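Local atomic coordinates of DUF176 (Nitrosomonas europaea, PDB entry 2OMO), a protein that is probably an oxidoreductase of the antibiotic biosynthesis monooxygenase family, though its substrate and physiological role are not established. Residues A[23-33]-A[102-113]. Sequence-based numbering, arbitrary orientation.
Sequences MYVTIVYASVK and DWMAEPRKGVIY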
loop_
_atom_site.group_PDB
_atom_site.type_symbol
_atom_site.label_atom_id
_atom_site.label_comp_id
_atom_site.label_asym_id
_atom_site.label_seq_id
_atom_site.Cartn_x
_atom_site.Cartn_y
_atom_site.Cartn_z
HETATM N N MSE A 23 2.589 -6.462 10.493
HETATM C CA MSE A 23 3.537 -5.712 9.690
HETATM C C MSE A 23 3.234 -4.284 10.110
HETATM O O MSE A 23 2.105 -3.982 10.526
HETATM C CB MSE A 23 3.173 -5.912 8.219
HETATM C CG MSE A 23 4.159 -5.528 7.197
HETATM SE SE MSE A 23 3.721 -6.601 5.534
HETATM C CE MSE A 23 2.299 -5.424 4.960
ATOM N N TYR A 24 4.250 -3.439 10.103
ATOM C CA TYR A 24 4.097 -2.018 10.352
ATOM C C TYR A 24 4.210 -1.336 8.985
ATOM O O TYR A 24 5.248 -1.432 8.348
ATOM C CB TYR A 24 5.201 -1.496 11.311
ATOM C CG TYR A 24 5.060 -0.022 11.614
ATOM C CD1 TYR A 24 4.355 0.397 12.745
ATOM C CD2 TYR A 24 5.609 0.941 10.766
ATOM C CE1 TYR A 24 4.184 1.753 13.028
ATOM C CE2 TYR A 24 5.463 2.298 11.022
ATOM C CZ TYR A 24 4.744 2.701 12.179
ATOM O OH TYR A 24 4.585 4.050 12.462
ATOM N N VAL A 25 3.161 -0.634 8.560
ATOM C CA VAL A 25 3.126 -0.010 7.224
ATOM C C VAL A 25 2.881 1.477 7.301
ATOM O O VAL A 25 2.028 1.951 8.057
ATOM C CB VAL A 25 2.002 -0.630 6.346
ATOM C CG1 VAL A 25 1.890 0.063 4.966
ATOM C CG2 VAL A 25 2.181 -2.121 6.240
ATOM N N THR A 26 3.606 2.212 6.474
ATOM C CA THR A 26 3.388 3.660 6.309
ATOM C C THR A 26 3.178 3.864 4.830
ATOM O O THR A 26 4.068 3.538 4.010
ATOM C CB THR A 26 4.587 4.512 6.800
ATOM O OG1 THR A 26 4.955 4.115 8.122
ATOM C CG2 THR A 26 4.193 6.019 6.838
ATOM N N ILE A 27 2.006 4.348 4.462
ATOM C CA ILE A 27 1.790 4.718 3.068
ATOM C C ILE A 27 2.144 6.208 2.950
ATOM O O ILE A 27 1.487 7.071 3.588
ATOM C CB ILE A 27 0.374 4.442 2.593
ATOM C CG1 ILE A 27 -0.021 2.982 2.916
ATOM C CG2 ILE A 27 0.229 4.808 1.076
ATOM C CD1 ILE A 27 -1.432 2.515 2.384
ATOM N N VAL A 28 3.164 6.499 2.142
ATOM C CA VAL A 28 3.633 7.879 2.034
ATOM C C VAL A 28 3.155 8.468 0.720
ATOM O O VAL A 28 3.450 7.922 -0.345
ATOM C CB VAL A 28 5.161 8.012 2.187
ATOM C CG1 VAL A 28 5.584 9.494 1.991
ATOM C CG2 VAL A 28 5.599 7.426 3.596
ATOM N N TYR A 29 2.427 9.576 0.803
ATOM C CA TYR A 29 1.893 10.252 -0.380
ATOM C C TYR A 29 2.722 11.478 -0.737
ATOM O O TYR A 29 2.940 12.359 0.095
ATOM C CB TYR A 29 0.445 10.655 -0.169
ATOM C CG TYR A 29 -0.480 9.511 0.145
ATOM C CD1 TYR A 29 -1.175 8.881 -0.871
ATOM C CD2 TYR A 29 -0.668 9.072 1.474
ATOM C CE1 TYR A 29 -2.073 7.785 -0.589
ATOM C CE2 TYR A 29 -1.510 7.982 1.761
ATOM C CZ TYR A 29 -2.229 7.365 0.727
ATOM O OH TYR A 29 -3.070 6.312 0.975
ATOM N N ALA A 30 3.184 11.528 -1.977
ATOM C CA ALA A 30 4.026 12.651 -2.412
ATOM C C ALA A 30 3.475 13.281 -3.678
ATOM O O ALA A 30 3.252 12.577 -4.662
ATOM C CB ALA A 30 5.459 12.214 -2.649
ATOM N N SER A 31 3.276 14.601 -3.635
ATOM C CA SER A 31 2.886 15.391 -4.822
ATOM C C SER A 31 4.133 16.201 -5.200
ATOM O O SER A 31 4.698 16.940 -4.376
ATOM C CB SER A 31 1.686 16.324 -4.561
ATOM O OG SER A 31 0.553 15.566 -4.153
ATOM N N VAL A 32 4.568 16.005 -6.429
ATOM C CA VAL A 32 5.844 16.482 -6.915
ATOM C C VAL A 32 5.578 17.622 -7.897
ATOM O O VAL A 32 4.574 17.608 -8.602
ATOM C CB VAL A 32 6.636 15.305 -7.625
ATOM C CG1 VAL A 32 7.918 15.789 -8.268
ATOM C CG2 VAL A 32 6.941 14.173 -6.639
ATOM N N LYS A 33 6.481 18.609 -7.919
ATOM C CA LYS A 33 6.451 19.689 -8.908
ATOM C C LYS A 33 6.481 19.103 -10.314
ATOM O O LYS A 33 7.181 18.166 -10.595
ATOM C CB LYS A 33 7.586 20.703 -8.699
ATOM C CG LYS A 33 7.375 21.522 -7.408
ATOM C CD LYS A 33 8.469 22.573 -7.208
ATOM C CE LYS A 33 8.321 23.242 -5.837
ATOM N NZ LYS A 33 9.560 23.992 -5.490
ATOM N N ASP A 102 12.944 20.301 -2.173
ATOM C CA ASP A 102 12.593 21.414 -3.040
ATOM C C ASP A 102 11.721 21.017 -4.226
ATOM O O ASP A 102 11.250 21.899 -4.970
ATOM C CB ASP A 102 13.860 22.131 -3.518
ATOM C CG ASP A 102 14.571 22.855 -2.384
ATOM O OD1 ASP A 102 13.875 23.292 -1.438
ATOM O OD2 ASP A 102 15.814 22.982 -2.448
ATOM N N TRP A 103 11.499 19.708 -4.398
ATOM C CA TRP A 103 10.722 19.225 -5.522
ATOM C C TRP A 103 9.301 18.898 -5.121
ATOM O O TRP A 103 8.474 18.579 -5.979
ATOM C CB TRP A 103 11.359 18.002 -6.187
ATOM C CG TRP A 103 12.845 18.177 -6.610
ATOM C CD1 TRP A 103 13.534 19.357 -6.864
ATOM C CD2 TRP A 103 13.791 17.127 -6.795
ATOM N NE1 TRP A 103 14.839 19.081 -7.190
ATOM C CE2 TRP A 103 15.022 17.724 -7.168
ATOM C CE3 TRP A 103 13.719 15.728 -6.691
ATOM C CZ2 TRP A 103 16.176 16.969 -7.424
ATOM C CZ3 TRP A 103 14.880 14.985 -6.952
ATOM C CH2 TRP A 103 16.076 15.604 -7.316
HETATM N N MSE A 104 8.997 18.975 -3.823
HETATM C CA MSE A 104 7.614 18.722 -3.342
HETATM C C MSE A 104 6.706 19.884 -3.710
HETATM O O MSE A 104 7.073 21.070 -3.514
HETATM C CB MSE A 104 7.588 18.528 -1.823
HETATM C CG MSE A 104 8.528 17.452 -1.355
HETATM SE SE MSE A 104 8.016 15.711 -2.129
HETATM C CE MSE A 104 9.155 15.705 -3.601
ATOM N N ALA A 105 5.537 19.580 -4.270
ATOM C CA ALA A 105 4.580 20.641 -4.594
ATOM C C ALA A 105 3.777 21.008 -3.319
ATOM O O ALA A 105 3.146 22.072 -3.240
ATOM C CB ALA A 105 3.642 20.183 -5.694
ATOM N N GLU A 106 3.835 20.119 -2.334
ATOM C CA GLU A 106 3.208 20.306 -1.016
ATOM C C GLU A 106 3.789 19.262 -0.043
ATOM O O GLU A 106 4.438 18.310 -0.501
ATOM C CB GLU A 106 1.698 20.140 -1.126
ATOM C CG GLU A 106 1.263 18.716 -1.381
ATOM C CD GLU A 106 -0.252 18.546 -1.468
ATOM O OE1 GLU A 106 -0.985 19.226 -0.706
ATOM O OE2 GLU A 106 -0.712 17.708 -2.295
ATOM N N PRO A 107 3.593 19.447 1.291
ATOM C CA PRO A 107 4.133 18.480 2.251
ATOM C C PRO A 107 3.684 17.049 1.966
ATOM O O PRO A 107 2.512 16.806 1.708
ATOM C CB PRO A 107 3.505 18.903 3.582
ATOM C CG PRO A 107 3.247 20.388 3.425
ATOM C CD PRO A 107 2.912 20.583 1.958
ATOM N N ARG A 108 4.616 16.121 2.045
ATOM C CA ARG A 108 4.288 14.685 1.988
ATOM C C ARG A 108 3.419 14.345 3.185
ATOM O O ARG A 108 3.504 15.013 4.212
ATOM C CB ARG A 108 5.535 13.843 2.048
ATOM C CG ARG A 108 6.331 13.905 0.770
ATOM C CD ARG A 108 7.441 12.914 0.846
ATOM N NE ARG A 108 8.321 13.083 2.011
ATOM C CZ ARG A 108 9.346 13.940 2.035
ATOM N NH1 ARG A 108 9.604 14.709 0.973
ATOM N NH2 ARG A 108 10.124 14.018 3.098
ATOM N N LYS A 109 2.543 13.369 3.026
ATOM C CA LYS A 109 1.819 12.830 4.174
ATOM C C LYS A 109 2.074 11.348 4.294
ATOM O O LYS A 109 2.019 10.625 3.284
ATOM C CB LYS A 109 0.311 13.031 4.035
ATOM C CG LYS A 109 -0.493 12.376 5.224
ATOM C CD LYS A 109 -0.132 12.977 6.630
ATOM C CE LYS A 109 -1.284 12.808 7.668
ATOM N NZ LYS A 109 -1.358 11.427 8.191
ATOM N N GLY A 110 2.300 10.892 5.539
ATOM C CA GLY A 110 2.531 9.479 5.835
ATOM C C GLY A 110 1.370 8.980 6.669
ATOM O O GLY A 110 0.990 9.630 7.698
ATOM N N VAL A 111 0.719 7.926 6.189
ATOM C CA VAL A 111 -0.401 7.337 6.926
ATOM C C VAL A 111 -0.037 5.960 7.445
ATOM O O VAL A 111 0.409 5.088 6.675
ATOM C CB VAL A 111 -1.685 7.324 6.042
ATOM C CG1 VAL A 111 -2.866 6.799 6.858
ATOM C CG2 VAL A 111 -1.959 8.756 5.534
ATOM N N ILE A 112 -0.177 5.790 8.763
ATOM C CA ILE A 112 0.241 4.563 9.450
ATOM C C ILE A 112 -0.865 3.505 9.483
ATOM O O ILE A 112 -2.015 3.789 9.847
ATOM C CB ILE A 112 0.724 4.849 10.919
ATOM C CG1 ILE A 112 1.926 5.831 10.878
ATOM C CG2 ILE A 112 1.167 3.566 11.584
ATOM C CD1 ILE A 112 2.207 6.610 12.158
ATOM N N TYR A 113 -0.491 2.288 9.118
ATOM C CA TYR A 113 -1.380 1.124 9.157
ATOM C C TYR A 113 -0.771 -0.067 9.918
ATOM O O TYR A 113 0.467 -0.254 9.973
ATOM C CB TYR A 113 -1.713 0.697 7.717
ATOM C CG TYR A 113 -2.569 1.663 6.942
ATOM C CD1 TYR A 113 -3.944 1.529 6.923
ATOM C CD2 TYR A 113 -1.974 2.739 6.224
ATOM C CE1 TYR A 113 -4.752 2.422 6.173
ATOM C CE2 TYR A 113 -2.724 3.611 5.495
ATOM C CZ TYR A 113 -4.122 3.458 5.469
ATOM O OH TYR A 113 -4.868 4.336 4.759
HETATM O O HOH W 1 -3.913 6.296 3.500
HETATM O O HOH W 2 0.895 14.804 -0.145
HETATM O O HOH W 3 3.546 15.853 -1.117
#
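Asp102 receives Lys33 through its backbone: the lysine carries NZ to 2.7 Å from Asp102 O, a reach that suits a long, flexible side chain at an exposed end. One residue on, Trp103 O takes the Lys33 N-H almost straight (178°), and Ala105 N gives its hydrogen to Ser31 O. Between these bonds the flexible chain of selenomethionine Met104 folds back so that its methyl meets Val32, CE lying 4.1 Å from CG2. The small CB of Ala105 fits close against the backbone of Val32. Glu106 extends a carboxylate oxygen, OE2, to 3.1 Å from Ser31 OG, while two waters fill in where the backbones separate: one joins Ser31 N to Glu106 O, the other Tyr29 O to Pro107 O.

Arg108 suits its place by packing an aliphatic stem, CG and CD, on Ala30 CB, while Met104 SE meets its guanidinium edge in plane. From Lys109, exposed and with NZ hydrogen-bonded to Gly110 O, the strands form an antiparallel ladder, whose hydrogen-bonded pairs are Lys109–Tyr29, Val111–Ile27 and Tyr113–Val25. Gly110, across from Val28, has no side chain, which lets Thr26 CG2 approach its CA to 4.0 Å. Branched Val111 touches the Tyr29 ring edge through CG2, and Ile112 reaches the Tyr24 hydroxyl end, CD1 to OH 3.5 Å. With CG opposite its carbonyl carbon and beside its backbone N (chi1 -68°), Tyr113 offers a ring to Ile27, whose CD1 lies 3.5 Å from CE2, and a hydroxyl to a water shared with Tyr29 OH. Tyr29 OH is also hydrogen-bonded to Tyr29 OH of the second subunit.

Within the chain, strand 109-117 edges the ferredoxin-like sheet; strand 24-31 is also hydrogen-bonded to strand 71-78, helix 37-51 packs on Ala30, Val32 and Met104, helix 91-100 meets Arg108, and at Tyr113 the sheet runs on, antiparallel, into the second subunit.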